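CrtC domain-containing protein (Fusarium vanettenii 77-13-4, PDB 7A0Q) probably hydrates the phytoalexin kievitone, as expected of a fungal kievitone hydratase built from two lipocalin-like (calycin) domains. Local coordinates at residues 43-47 with 48-52; 194-198 with 199-203; 326-330 with 331-335. All blocks are in the same frame, centred on the assembly; numbering follows the deposited sequence. Where two conformers were deposited one is given.

Contact 1: 43-47 with 48-52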
ATOM      1  N   ILE A  43      17.183   7.850 -10.079  1.00 15.88           N
ATOM      2  CA  ILE A  43      16.375   6.631  -9.970  1.00 13.99           C
ATOM      3  C   ILE A  43      16.283   5.938 -11.328  1.00 13.03           C
ATOM      4  O   ILE A  43      16.527   6.526 -12.382  1.00 15.86           O
ATOM      5  CB  ILE A  43      14.985   6.929  -9.380  1.00 14.52           C
ATOM      6  CG1 ILE A  43      14.201   7.878 -10.283  1.00 14.60           C
ATOM      7  CG2 ILE A  43      15.125   7.525  -7.978  1.00 15.20           C
ATOM      8  CD1 ILE A  43      12.776   8.105  -9.830  1.00 20.31           C
ATOM      9  N   VAL A  44      15.955   4.644 -11.303  1.00 13.99           N
ATOM     10  CA  VAL A  44      16.168   3.827 -12.498  1.00 13.91           C
ATOM     11  C   VAL A  44      14.983   3.803 -13.460  1.00 15.91           C
ATOM     12  O   VAL A  44      14.963   2.989 -14.390  1.00 15.95           O
ATOM     13  CB  VAL A  44      16.549   2.381 -12.128  1.00 15.07           C
ATOM     14  CG1 VAL A  44      17.851   2.369 -11.332  1.00 17.35           C
ATOM     15  CG2 VAL A  44      15.429   1.689 -11.354  1.00 17.56           C
ATOM     16  N   TYR A  45      14.007   4.696 -13.272  1.00 14.10           N
ATOM     17  CA  TYR A  45      12.907   4.807 -14.230  1.00 15.90           C
ATOM     18  C   TYR A  45      12.276   6.189 -14.143  1.00 15.27           C
ATOM     19  O   TYR A  45      12.488   6.942 -13.186  1.00 15.18           O
ATOM     20  CB  TYR A  45      11.839   3.725 -14.001  1.00 16.76           C
ATOM     21  CG  TYR A  45      11.506   3.476 -12.555  1.00 16.48           C
ATOM     22  CD1 TYR A  45      10.810   4.412 -11.806  1.00 17.09           C
ATOM     23  CD2 TYR A  45      11.909   2.301 -11.923  1.00 17.95           C
ATOM     24  CE1 TYR A  45      10.508   4.190 -10.472  1.00 17.52           C
ATOM     25  CE2 TYR A  45      11.616   2.071 -10.608  1.00 18.06           C
ATOM     26  CZ  TYR A  45      10.923   3.011  -9.877  1.00 17.29           C
ATOM     27  OH  TYR A  45      10.617   2.781  -8.557  1.00 18.76           O
ATOM     28  N   GLY A  46      11.507   6.515 -15.181  1.00 15.78           N
ATOM     29  CA  GLY A  46      10.551   7.622 -15.110  1.00 14.88           C
ATOM     30  C   GLY A  46       9.239   7.109 -14.538  1.00 14.94           C
ATOM     31  O   GLY A  46       8.769   6.033 -14.898  1.00 16.66           O
ATOM     32  N   LEU A  47       8.665   7.889 -13.621  0.64 14.13           N
ATOM     33  CA  LEU A  47       7.407   7.486 -12.997  0.64 14.21           C
ATOM     34  C   LEU A  47       6.293   7.374 -14.028  0.64 14.94           C
ATOM     35  O   LEU A  47       5.565   6.375 -14.068  0.64 15.26           O
ATOM     36  CB  LEU A  47       7.015   8.473 -11.902  0.64 14.27           C
ATOM     37  CG  LEU A  47       8.050   8.656 -10.796  0.64 13.81           C
ATOM     38  CD1 LEU A  47       7.467   9.418  -9.613  0.64 15.74           C
ATOM     39  CD2 LEU A  47       8.595   7.298 -10.337  0.64 17.98           C
ATOM     40  N   SER A  48       6.137   8.410 -14.859  1.00 15.00           N
ATOM     41  CA  SER A  48       5.002   8.460 -15.779  1.00 14.65           C
ATOM     42  C   SER A  48       5.015   7.273 -16.729  1.00 16.46           C
ATOM     43  O   SER A  48       3.976   6.645 -16.980  1.00 16.04           O
ATOM     44  CB  SER A  48       5.044   9.771 -16.575  1.00 16.83           C
ATOM     45  OG  SER A  48       4.842  10.902 -15.742  1.00 18.76           O
ATOM     46  N   GLU A  49       6.195   6.951 -17.260  1.00 15.31           N
ATOM     47  CA  GLU A  49       6.374   5.870 -18.216  1.00 16.88           C
ATOM     48  C   GLU A  49       6.194   4.496 -17.580  1.00 15.38           C
ATOM     49  O   GLU A  49       6.020   3.504 -18.299  1.00 17.67           O
ATOM     50  CB  GLU A  49       7.777   5.964 -18.824  1.00 23.17           C
ATOM     51  CG  GLU A  49       8.049   7.213 -19.687  1.00 28.35           C
ATOM     52  CD  GLU A  49       8.286   8.512 -18.900  1.00 33.06           C
ATOM     53  OE1 GLU A  49       8.459   8.485 -17.664  1.00 21.34           O
ATOM     54  OE2 GLU A  49       8.318   9.585 -19.542  1.00 35.36           O
ATOM     55  N   SER A  50       6.267   4.415 -16.256  1.00 14.51           N
ATOM     56  CA  SER A  50       6.126   3.163 -15.528  1.00 14.67           C
ATOM     57  C   SER A  50       4.677   2.816 -15.208  1.00 13.65           C
ATOM     58  O   SER A  50       4.401   1.712 -14.716  1.00 14.41           O
ATOM     59  CB  SER A  50       6.915   3.259 -14.226  1.00 15.27           C
ATOM     60  OG  SER A  50       8.287   3.372 -14.540  1.00 17.35           O
ATOM     61  N   GLN A  51       3.740   3.726 -15.469  1.00 14.39           N
ATOM     62  CA  GLN A  51       2.350   3.546 -15.080  1.00 14.11           C
ATOM     63  C   GLN A  51       1.463   2.737 -16.037  1.00 13.41           C
ATOM     64  O   GLN A  51       0.528   2.089 -15.559  1.00 14.68           O
ATOM     65  CB  GLN A  51       1.716   4.925 -14.876  1.00 14.41           C
ATOM     66  CG  GLN A  51       2.280   5.699 -13.677  1.00 14.99           C
ATOM     67  CD  GLN A  51       1.597   5.286 -12.396  1.00 15.20           C
ATOM     68  OE1 GLN A  51       1.768   4.160 -11.936  1.00 15.45           O
ATOM     69  NE2 GLN A  51       0.785   6.175 -11.825  1.00 17.47           N
ATOM     70  N   PRO A  52       1.679   2.749 -17.358  1.00 15.60           N
ATOM     71  CA  PRO A  52       0.693   2.122 -18.258  1.00 15.21           C
ATOM     72  C   PRO A  52       0.534   0.617 -18.074  1.00 15.10           C
ATOM     73  O   PRO A  52       1.426  -0.097 -17.601  1.00 14.89           O
ATOM     74  CB  PRO A  52       1.242   2.437 -19.652  1.00 17.80           C
ATOM     75  CG  PRO A  52       1.955   3.718 -19.471  1.00 19.46           C
ATOM     76  CD  PRO A  52       2.627   3.579 -18.130  1.00 17.34           C
TER
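Gly46 O is gripped by two groups of Ser50. The hydroxyl OG gives its hydrogen to Gly46 O over 2.7 Å, coming well along the carbonyl direction (C=O...OG angle 152°) and only modestly tilted from its plane. The amide Ser50 N adds a weak bond to the same oxygen, while its main acceptor is Leu47 O, at 3.0 Å from Ser50 N, approached from above the carbonyl plane. The torsion of Ser50, chi1 -65°, sets OG beside its own backbone N, which lets both donors face Gly46 O together. The same OG lies 3.6 Å from Tyr45 CB and obliquely to the Tyr45 ring. Glu49 bends at chi2 (76°) and folds its carboxylate back, bringing OE1 to 3.4 Å from Gly46 CA. Gln51 CG rests against Leu47 O at 3.4 Å, and its amide end bonds to Tyr205 and Asn132. Residues 48-51 coil as in a helix, in two overlapping turns, Ser50 N bonding to Leu47 O and Gln51 N to Ser48 O, in the loop before strand 58-66. Phe176 packs on Leu47, Ser50 and Gln51. The buried hydroxyl of Ser50 is thus satisfied by a backbone carbonyl, and this local bond ties the turn to the chain leading into it.

Contact 2: 194-198 with 199-203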
ATOM      1  N   LEU A 194     -20.769   9.871   0.655  1.00 22.35           N
ATOM      2  CA  LEU A 194     -20.030  10.841   1.451  1.00 19.91           C
ATOM      3  C   LEU A 194     -18.901  11.444   0.631  1.00 24.90           C
ATOM      4  O   LEU A 194     -18.193  10.729  -0.081  1.00 27.22           O
ATOM      5  CB  LEU A 194     -19.444  10.196   2.706  1.00 23.44           C
ATOM      6  CG  LEU A 194     -20.392   9.423   3.612  1.00 30.68           C
ATOM      7  CD1 LEU A 194     -19.635   8.951   4.831  1.00 29.12           C
ATOM      8  CD2 LEU A 194     -21.546  10.320   4.009  1.00 27.71           C
ATOM      9  N   ALA A 195     -18.718  12.753   0.760  1.00 20.26           N
ATOM     10  CA  ALA A 195     -17.676  13.476   0.038  1.00 18.77           C
ATOM     11  C   ALA A 195     -16.377  13.498   0.833  1.00 20.30           C
ATOM     12  O   ALA A 195     -16.371  13.732   2.045  1.00 19.52           O
ATOM     13  CB  ALA A 195     -18.112  14.912  -0.256  1.00 21.08           C
ATOM     14  N   ILE A 196     -15.271  13.258   0.136  1.00 20.08           N
ATOM     15  CA  ILE A 196     -13.952  13.282   0.754  1.00 19.85           C
ATOM     16  C   ILE A 196     -13.525  14.727   0.980  1.00 18.08           C
ATOM     17  O   ILE A 196     -13.671  15.576   0.093  1.00 21.55           O
ATOM     18  CB  ILE A 196     -12.943  12.534  -0.132  1.00 16.83           C
ATOM     19  CG1 ILE A 196     -13.305  11.045  -0.173  1.00 18.73           C
ATOM     20  CG2 ILE A 196     -11.506  12.734   0.371  1.00 17.44           C
ATOM     21  CD1 ILE A 196     -12.477  10.234  -1.193  1.00 19.51           C
ATOM     22  N   ASP A 197     -12.988  15.013   2.170  1.00 19.04           N
ATOM     23  CA  ASP A 197     -12.440  16.332   2.461  1.00 19.41           C
ATOM     24  C   ASP A 197     -10.971  16.348   2.056  1.00 17.52           C
ATOM     25  O   ASP A 197     -10.139  15.750   2.759  1.00 19.40           O
ATOM     26  CB  ASP A 197     -12.593  16.669   3.941  1.00 19.63           C
ATOM     27  CG  ASP A 197     -12.082  18.060   4.292  1.00 21.90           C
ATOM     28  OD1 ASP A 197     -11.435  18.712   3.450  1.00 21.63           O
ATOM     29  OD2 ASP A 197     -12.337  18.503   5.431  1.00 24.73           O
ATOM     30  N   PRO A 198     -10.595  17.033   0.973  1.00 18.52           N
ATOM     31  CA  PRO A 198      -9.186  16.986   0.537  1.00 18.76           C
ATOM     32  C   PRO A 198      -8.215  17.632   1.517  1.00 21.72           C
ATOM     33  O   PRO A 198      -7.013  17.353   1.443  1.00 20.89           O
ATOM     34  CB  PRO A 198      -9.198  17.731  -0.802  1.00 20.93           C
ATOM     35  CG  PRO A 198     -10.407  18.628  -0.730  1.00 23.78           C
ATOM     36  CD  PRO A 198     -11.417  17.939   0.152  1.00 20.79           C
ATOM     37  N   ALA A 199      -8.676  18.478   2.441  1.00 19.60           N
ATOM     38  CA  ALA A 199      -7.747  19.056   3.400  1.00 19.81           C
ATOM     39  C   ALA A 199      -7.357  18.076   4.498  1.00 18.66           C
ATOM     40  O   ALA A 199      -6.355  18.300   5.187  1.00 21.58           O
ATOM     41  CB  ALA A 199      -8.353  20.319   4.026  1.00 23.33           C
ATOM     42  N   LYS A 200      -8.115  16.995   4.674  1.00 17.84           N
ATOM     43  CA  LYS A 200      -7.927  16.099   5.805  1.00 18.47           C
ATOM     44  C   LYS A 200      -7.886  14.649   5.344  1.00 17.12           C
ATOM     45  O   LYS A 200      -8.336  13.741   6.042  1.00 18.18           O
ATOM     46  CB  LYS A 200      -9.012  16.331   6.853  1.00 22.48           C
ATOM     47  CG  LYS A 200      -8.870  17.706   7.510  1.00 27.18           C
ATOM     48  CD  LYS A 200     -10.003  18.023   8.468  1.00 33.69           C
ATOM     49  CE  LYS A 200      -9.755  19.366   9.162  1.00 36.28           C
ATOM     50  NZ  LYS A 200     -10.882  19.753  10.056  1.00 47.31           N
ATOM     51  N   SER A 201      -7.302  14.420   4.169  1.00 19.24           N
ATOM     52  CA  SER A 201      -7.232  13.100   3.552  1.00 17.97           C
ATOM     53  C   SER A 201      -5.895  12.987   2.819  1.00 15.26           C
ATOM     54  O   SER A 201      -5.268  13.992   2.478  1.00 17.49           O
ATOM     55  CB  SER A 201      -8.375  12.887   2.547  1.00 19.07           C
ATOM     56  OG  SER A 201      -9.659  12.910   3.178  1.00 18.76           O
ATOM     57  N   HIS A 202      -5.462  11.751   2.565  1.00 16.98           N
ATOM     58  CA  HIS A 202      -4.354  11.552   1.633  1.00 15.22           C
ATOM     59  C   HIS A 202      -4.367  10.111   1.164  1.00 13.69           C
ATOM     60  O   HIS A 202      -4.962   9.244   1.798  1.00 17.19           O
ATOM     61  CB  HIS A 202      -2.988  11.895   2.248  1.00 15.32           C
ATOM     62  CG  HIS A 202      -2.584  10.995   3.377  1.00 17.04           C
ATOM     63  ND1 HIS A 202      -1.676   9.961   3.231  1.00 17.74           N
ATOM     64  CD2 HIS A 202      -2.962  10.980   4.678  1.00 18.85           C
ATOM     65  CE1 HIS A 202      -1.515   9.354   4.395  1.00 17.46           C
ATOM     66  NE2 HIS A 202      -2.288   9.949   5.287  1.00 22.76           N
ATOM     67  N   THR A 203      -3.703   9.869   0.041  1.00 16.07           N
ATOM     68  CA  THR A 203      -3.639   8.531  -0.535  1.00 16.85           C
ATOM     69  C   THR A 203      -2.184   8.148  -0.732  1.00 12.77           C
ATOM     70  O   THR A 203      -1.396   8.943  -1.252  1.00 14.86           O
ATOM     71  CB  THR A 203      -4.393   8.463  -1.875  1.00 15.33           C
ATOM     72  OG1 THR A 203      -5.786   8.691  -1.640  1.00 14.82           O
ATOM     73  CG2 THR A 203      -4.230   7.094  -2.551  1.00 16.44           C
TER
HETATM   74  O   HOH W   1      -6.089  15.214   0.174  1.00 18.53           O
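Asp197 supplies the acceptors of all three direct hydrogen bonds in this turn. Its backbone O takes two of them: Lys200 N donates over 3.1 Å to Asp197 O with an N-H...O angle of 162°, and Ser201 OG donates to the same oxygen over 2.9 Å. Both donors stand out of the carbonyl plane, on opposite faces of it, so the oxygen is held between them. The third bond uses the carboxylate, whose OD1 lies 2.9 Å from Ala199 N and is met from above the carboxylate plane. With CG opposite the backbone N (chi1 -178°), the carboxylate swings forward over the amides that follow. An aspartate accepting from the amide two residues on forms an Asx turn, and the bond from Lys200 N back to Asp197 O closes a beta turn over Pro198 and Ala199. Together they turn the chain from strand 192-195 into strand 202-210 of the N-terminal lipocalin domain. A water adds a bridge, donating to Pro198 O and to Ser201 O, each 2.7 Å from the water oxygen. Among charged groups, Asp197 and Lys200 cross obliquely; the nearest approach of their side chains is 3.9 Å from OD2 of Asp197 to CD of Lys200, and NZ, 5.0 Å from that OD2, makes at most a long-range attraction. By van der Waals contact, the methyl CG2 of Ile196 lies 3.4 Å from Ser201 OG, and Ile65, Ile149 and Thr183 also touch Ile196. Beyond the turn, Ser201 OG bonds to Thr66 N of strand 58-66.

Contact 3: 326-330 with 331-335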
ATOM      1  N   GLY A 326       6.687   4.611  19.162  1.00 23.26           N
ATOM      2  CA  GLY A 326       8.089   4.250  19.161  1.00 25.02           C
ATOM      3  C   GLY A 326       8.951   5.477  19.353  1.00 28.44           C
ATOM      4  O   GLY A 326       8.501   6.484  19.899  1.00 26.37           O
ATOM      5  N   ASN A 327      10.196   5.370  18.911  1.00 25.84           N
ATOM      6  CA  ASN A 327      11.117   6.491  18.960  1.00 29.82           C
ATOM      7  C   ASN A 327      11.829   6.609  17.627  1.00 27.85           C
ATOM      8  O   ASN A 327      11.996   5.626  16.904  1.00 29.58           O
ATOM      9  CB  ASN A 327      12.155   6.349  20.092  1.00 33.09           C
ATOM     10  CG  ASN A 327      13.342   5.487  19.698  1.00 38.71           C
ATOM     11  OD1 ASN A 327      14.334   5.974  19.142  1.00 41.87           O
ATOM     12  ND2 ASN A 327      13.252   4.200  19.993  1.00 40.41           N
ATOM     13  N   VAL A 328      12.218   7.832  17.296  1.00 26.09           N
ATOM     14  CA  VAL A 328      13.111   8.098  16.180  1.00 25.68           C
ATOM     15  C   VAL A 328      14.256   8.930  16.725  1.00 30.11           C
ATOM     16  O   VAL A 328      14.029  10.030  17.246  1.00 28.99           O
ATOM     17  CB  VAL A 328      12.407   8.825  15.024  1.00 29.90           C
ATOM     18  CG1 VAL A 328      13.422   9.228  13.974  1.00 24.36           C
ATOM     19  CG2 VAL A 328      11.322   7.940  14.426  1.00 30.49           C
ATOM     20  N   HIS A 329      15.475   8.399  16.628  1.00 25.37           N
ATOM     21  CA  HIS A 329      16.660   9.048  17.181  1.00 27.61           C
ATOM     22  C   HIS A 329      16.417   9.458  18.631  1.00 31.84           C
ATOM     23  O   HIS A 329      16.682  10.589  19.043  1.00 35.31           O
ATOM     24  CB  HIS A 329      17.080  10.239  16.321  1.00 28.39           C
ATOM     25  CG  HIS A 329      17.346   9.878  14.891  1.00 27.18           C
ATOM     26  ND1 HIS A 329      18.110   8.788  14.528  1.00 29.57           N
ATOM     27  CD2 HIS A 329      16.945  10.459  13.736  1.00 28.26           C
ATOM     28  CE1 HIS A 329      18.169   8.715  13.209  1.00 27.93           C
ATOM     29  NE2 HIS A 329      17.470   9.715  12.706  1.00 30.29           N
ATOM     30  N   SER A 330      15.861   8.516  19.393  1.00 30.89           N
ATOM     31  CA  SER A 330      15.633   8.605  20.835  1.00 37.41           C
ATOM     32  C   SER A 330      14.569   9.629  21.217  1.00 39.25           C
ATOM     33  O   SER A 330      14.453   9.977  22.399  1.00 46.24           O
ATOM     34  CB  SER A 330      16.930   8.909  21.595  1.00 38.75           C
ATOM     35  OG  SER A 330      18.028   8.210  21.029  1.00 46.47           O
ATOM     36  N   LYS A 331      13.783  10.114  20.262  1.00 31.07           N
ATOM     37  CA  LYS A 331      12.667  11.005  20.542  1.00 32.03           C
ATOM     38  C   LYS A 331      11.355  10.270  20.314  1.00 33.76           C
ATOM     39  O   LYS A 331      11.182   9.646  19.259  1.00 31.45           O
ATOM     40  CB  LYS A 331      12.732  12.250  19.649  1.00 38.20           C
ATOM     41  CG  LYS A 331      11.531  13.183  19.776  1.00 45.95           C
ATOM     42  CD  LYS A 331      11.219  13.895  18.461  1.00 50.64           C
ATOM     43  CE  LYS A 331      10.038  13.253  17.746  1.00 46.72           C
ATOM     44  NZ  LYS A 331       9.590  14.026  16.539  1.00 54.37           N
ATOM     45  N   PRO A 332      10.417  10.311  21.263  1.00 28.43           N
ATOM     46  CA  PRO A 332       9.178   9.537  21.110  1.00 26.09           C
ATOM     47  C   PRO A 332       8.347  10.030  19.935  1.00 24.89           C
ATOM     48  O   PRO A 332       8.234  11.233  19.688  1.00 27.70           O
ATOM     49  CB  PRO A 332       8.443   9.769  22.438  1.00 29.39           C
ATOM     50  CG  PRO A 332       9.460  10.372  23.370  1.00 35.25           C
ATOM     51  CD  PRO A 332      10.430  11.106  22.502  1.00 34.78           C
ATOM     52  N   VAL A 333       7.766   9.078  19.204  1.00 23.86           N
ATOM     53  CA  VAL A 333       6.863   9.381  18.102  1.00 27.69           C
ATOM     54  C   VAL A 333       5.662   8.450  18.166  1.00 21.76           C
ATOM     55  O   VAL A 333       5.655   7.441  18.870  1.00 24.86           O
ATOM     56  CB  VAL A 333       7.537   9.258  16.716  1.00 24.80           C
ATOM     57  CG1 VAL A 333       8.733  10.191  16.599  1.00 28.22           C
ATOM     58  CG2 VAL A 333       7.923   7.814  16.436  1.00 26.31           C
ATOM     59  N   GLN A 334       4.636   8.809  17.399  1.00 23.35           N
ATOM     60  CA  GLN A 334       3.500   7.938  17.146  1.00 25.58           C
ATOM     61  C   GLN A 334       3.066   8.139  15.700  1.00 23.66           C
ATOM     62  O   GLN A 334       3.396   9.148  15.068  1.00 25.42           O
ATOM     63  CB  GLN A 334       2.339   8.219  18.109  1.00 28.30           C
ATOM     64  CG  GLN A 334       1.803   9.630  18.020  1.00 37.55           C
ATOM     65  CD  GLN A 334       0.660   9.883  18.987  1.00 42.95           C
ATOM     66  OE1 GLN A 334       0.683   9.424  20.128  1.00 46.77           O
ATOM     67  NE2 GLN A 334      -0.351  10.606  18.527  1.00 48.94           N
ATOM     68  N   GLY A 335       2.343   7.165  15.170  1.00 22.46           N
ATOM     69  CA  GLY A 335       1.855   7.307  13.815  1.00 20.83           C
ATOM     70  C   GLY A 335       0.881   6.217  13.455  1.00 19.84           C
ATOM     71  O   GLY A 335       0.378   5.498  14.320  1.00 21.41           O
TER
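Val328 and Val333 meet obliquely on one face of a two-stranded hairpin, with CG2 of Val328 4.0 Å from CG2 of Val333 and CG1 of Val333 hardly farther. In Val328, CG1 lies opposite the backbone N (chi1 173°), which leaves CG2 beside that N as the branch that touches. Phe297 and Ile226 pack against both valines. Lys331 starts on this same face but bends at chi2 and chi3, which carries its amine off from the hairpin; its CB lies 3.5 Å from Val328 O. Asn327 and Pro332 occupy the other face as a non-hydrogen-bonded pair, their CA atoms 4.2 Å apart. The flanking pairs, Gly326 with Val333 and Val328 with Lys331, are hydrogen-bonded, and the straightest link is Val333 N to Gly326 O at 2.8 Å (N-H...O angle 172°). This is a tight antiparallel beta hairpin, closed by a type I' turn from Val328 to Lys331, that joins the last two strands of the eight-stranded barrel in the lipocalin-like domain. His329 and Ser330 form the turn, both with positive phi. The Asn327 carboxamide faces the loop: OD1 accepts from Ser330 N, three residues on, at 3.0 Å in an Asx motif, with the donor tilted moderately from the amide plane. At the exposed end of the turn His329 sets its ring edge-to-face with that of Phe294.

All three contacts are turns within a continuous stretch of chain, but they differ in burial and in what they join. Contacts 1 and 2 are partly buried, whereas contact 3 is a surface hairpin about 22 Å, centre to centre, from the middle of the chain. Strand 171-189 packs on both contact 1 and contact 2, and strand 202-210, which contact 2 leads into, also touches contact 1, yet their nearest atoms stay about 11 Å apart. Contact 3 belongs to the C-terminal barrel and comes within about 10 Å of contact 2 by nearest atoms. Side-chain hydroxyls bind backbone carbonyls in contacts 1 and 2, with a carboxylate added in contact 2; contact 3 relies on cross-strand amide bonds and valine packing.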